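Local coordinates for proteasome assembly chaperone family protein (Pyrococcus furiosus, PDB 3VR0), which probably acts as an activator of the archaeal proteasome, being a homologue of proteasome assembly chaperones of the PAC2 family, at residues 51-56 against 102-107. Residues are numbered along the deposited sequence; the frame is centred on the assembly and turned at random.
Sequences EHLIQE and LIIVTG
I104 is the residue of strand 102-107 that meets both L53 and I54 of helix 45-57, on a face of the mixed β-sheet that this helix covers. Before it, L102 also has its CB directed toward the helix but stays beyond 4.5 Å of segment 51-56. With CG1 of I104 anti to the carbonyl carbon (chi1 -57°), its CD1 lies 3.7 Å from L53 CD2, the two side chains crossing at about a right angle, and also comes to 3.8 Å from I54 CD1. CG2 of I104, set anti to the backbone N, takes I54 CD1 at 3.5 Å, and the same I54 methyl also lies 3.7 Å from I104 CB; here the side chains run past each other in opposite directions. I54 starts out along the flank of the helix, and its CD1 end comes in to the strand. L53, whose CB is directed toward the strand, also touches I36 of strand 34-37 and L228 and T232 of helix 221-235. T106 comes next on the helix side: its OG1 is 4.4 Å from E51 CG, a loose approach, and is hydrogen-bonded to G38 O. The axes of segments 51-56 and 102-107 approach to 9.3 Å, their N-to-C directions 130° apart. This is α/β packing within the PAC2-family fold, helix 45-57 lying on one face of the mixed sheet with helix 221-235 beside it. No hydrogen bond joins segments 51-56 and 102-107, so their buried interface relies on aliphatic packing, with the threonine hydroxyl satisfied by a backbone carbonyl.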
loop_
_atom_site.group_PDB
_atom_site.type_symbol
_atom_site.label_atom_id
_atom_site.label_comp_id
_atom_site.label_asym_id
_atom_site.label_seq_id
_atom_site.Cartn_x
_atom_site.Cartn_y
_atom_site.Cartn_z
ATOM N N GLU C 51 -13.338 -7.249 27.527
ATOM C CA GLU C 51 -14.071 -6.180 28.216
ATOM C C GLU C 51 -14.780 -6.693 29.466
ATOM O O GLU C 51 -14.821 -6.010 30.502
ATOM C CB GLU C 51 -15.083 -5.513 27.323
ATOM C CG GLU C 51 -14.450 -4.605 26.261
ATOM C CD GLU C 51 -15.507 -4.029 25.349
ATOM O OE1 GLU C 51 -16.540 -4.697 25.133
ATOM O OE2 GLU C 51 -15.336 -2.893 24.880
ATOM N N HIS C 52 -15.321 -7.898 29.373
ATOM C CA HIS C 52 -15.994 -8.473 30.508
ATOM C C HIS C 52 -14.971 -8.775 31.586
ATOM O O HIS C 52 -15.232 -8.571 32.767
ATOM C CB HIS C 52 -16.753 -9.750 30.148
ATOM C CG HIS C 52 -17.607 -10.243 31.266
ATOM N ND1 HIS C 52 -18.576 -9.457 31.856
ATOM C CD2 HIS C 52 -17.616 -11.417 31.935
ATOM C CE1 HIS C 52 -19.156 -10.133 32.832
ATOM N NE2 HIS C 52 -18.602 -11.331 32.891
ATOM N N LEU C 53 -13.801 -9.255 31.171
ATOM C CA LEU C 53 -12.743 -9.532 32.121
ATOM C C LEU C 53 -12.238 -8.233 32.766
ATOM O O LEU C 53 -12.080 -8.176 33.978
ATOM C CB LEU C 53 -11.625 -10.359 31.507
ATOM C CG LEU C 53 -10.475 -10.820 32.398
ATOM C CD1 LEU C 53 -10.922 -11.856 33.482
ATOM C CD2 LEU C 53 -9.406 -11.411 31.478
ATOM N N ILE C 54 -12.031 -7.189 31.975
ATOM C CA ILE C 54 -11.675 -5.884 32.523
ATOM C C ILE C 54 -12.649 -5.505 33.645
ATOM O O ILE C 54 -12.219 -5.159 34.758
ATOM C CB ILE C 54 -11.703 -4.731 31.465
ATOM C CG1 ILE C 54 -10.779 -4.989 30.250
ATOM C CG2 ILE C 54 -11.475 -3.375 32.101
ATOM C CD1 ILE C 54 -9.497 -5.261 30.563
ATOM N N GLN C 55 -13.942 -5.521 33.308
ATOM C CA GLN C 55 -15.016 -5.080 34.224
ATOM C C GLN C 55 -15.103 -5.867 35.503
ATOM O O GLN C 55 -15.162 -5.281 36.551
ATOM C CB GLN C 55 -16.394 -5.081 33.561
ATOM C CG GLN C 55 -16.542 -4.048 32.487
ATOM C CD GLN C 55 -16.234 -2.643 33.008
ATOM O OE1 GLN C 55 -15.307 -1.974 32.509
ATOM N NE2 GLN C 55 -17.001 -2.188 34.028
ATOM N N GLU C 56 -15.092 -7.188 35.410
ATOM C CA GLU C 56 -15.253 -8.028 36.597
ATOM C C GLU C 56 -14.039 -7.984 37.523
ATOM O O GLU C 56 -14.171 -8.169 38.728
ATOM C CB GLU C 56 -15.576 -9.463 36.202
ATOM C CG GLU C 56 -16.909 -9.566 35.431
ATOM C CD GLU C 56 -18.079 -8.956 36.233
ATOM O OE1 GLU C 56 -18.184 -9.295 37.423
ATOM O OE2 GLU C 56 -18.862 -8.136 35.684
ATOM N N LEU C 102 -2.006 -9.570 35.518
ATOM C CA LEU C 102 -2.460 -9.517 34.121
ATOM C C LEU C 102 -2.209 -8.174 33.493
ATOM O O LEU C 102 -2.318 -7.137 34.167
ATOM C CB LEU C 102 -3.953 -9.843 33.970
ATOM C CG LEU C 102 -4.322 -11.187 34.648
ATOM C CD1 LEU C 102 -5.820 -11.413 34.680
ATOM C CD2 LEU C 102 -3.563 -12.361 33.979
ATOM N N ILE C 103 -1.886 -8.219 32.190
ATOM C CA ILE C 103 -2.085 -7.086 31.279
ATOM C C ILE C 103 -3.098 -7.537 30.207
ATOM O O ILE C 103 -2.944 -8.627 29.592
ATOM C CB ILE C 103 -0.747 -6.684 30.577
ATOM C CG1 ILE C 103 0.323 -6.348 31.619
ATOM C CG2 ILE C 103 -0.963 -5.496 29.510
ATOM C CD1 ILE C 103 1.677 -6.025 31.027
ATOM N N ILE C 104 -4.092 -6.686 29.961
ATOM C CA ILE C 104 -5.130 -7.007 29.042
ATOM C C ILE C 104 -5.220 -5.871 28.035
ATOM O O ILE C 104 -5.305 -4.723 28.412
ATOM C CB ILE C 104 -6.513 -7.213 29.747
ATOM C CG1 ILE C 104 -6.415 -8.297 30.817
ATOM C CG2 ILE C 104 -7.617 -7.568 28.679
ATOM C CD1 ILE C 104 -7.592 -8.256 31.848
ATOM N N VAL C 105 -5.147 -6.197 26.750
ATOM C CA VAL C 105 -5.296 -5.160 25.730
ATOM C C VAL C 105 -6.619 -5.380 25.017
ATOM O O VAL C 105 -6.993 -6.516 24.740
ATOM C CB VAL C 105 -4.122 -5.155 24.686
ATOM C CG1 VAL C 105 -4.039 -6.481 23.890
ATOM C CG2 VAL C 105 -4.238 -3.981 23.729
ATOM N N THR C 106 -7.311 -4.290 24.747
ATOM C CA THR C 106 -8.448 -4.269 23.840
ATOM C C THR C 106 -8.422 -2.934 23.074
ATOM O O THR C 106 -7.478 -2.162 23.183
ATOM C CB THR C 106 -9.808 -4.516 24.601
ATOM O OG1 THR C 106 -10.852 -4.775 23.656
ATOM C CG2 THR C 106 -10.247 -3.331 25.489
ATOM N N GLY C 107 -9.449 -2.636 22.306
ATOM C CA GLY C 107 -9.454 -1.381 21.585
ATOM C C GLY C 107 -10.467 -1.292 20.471
ATOM O O GLY C 107 -11.311 -2.183 20.292
#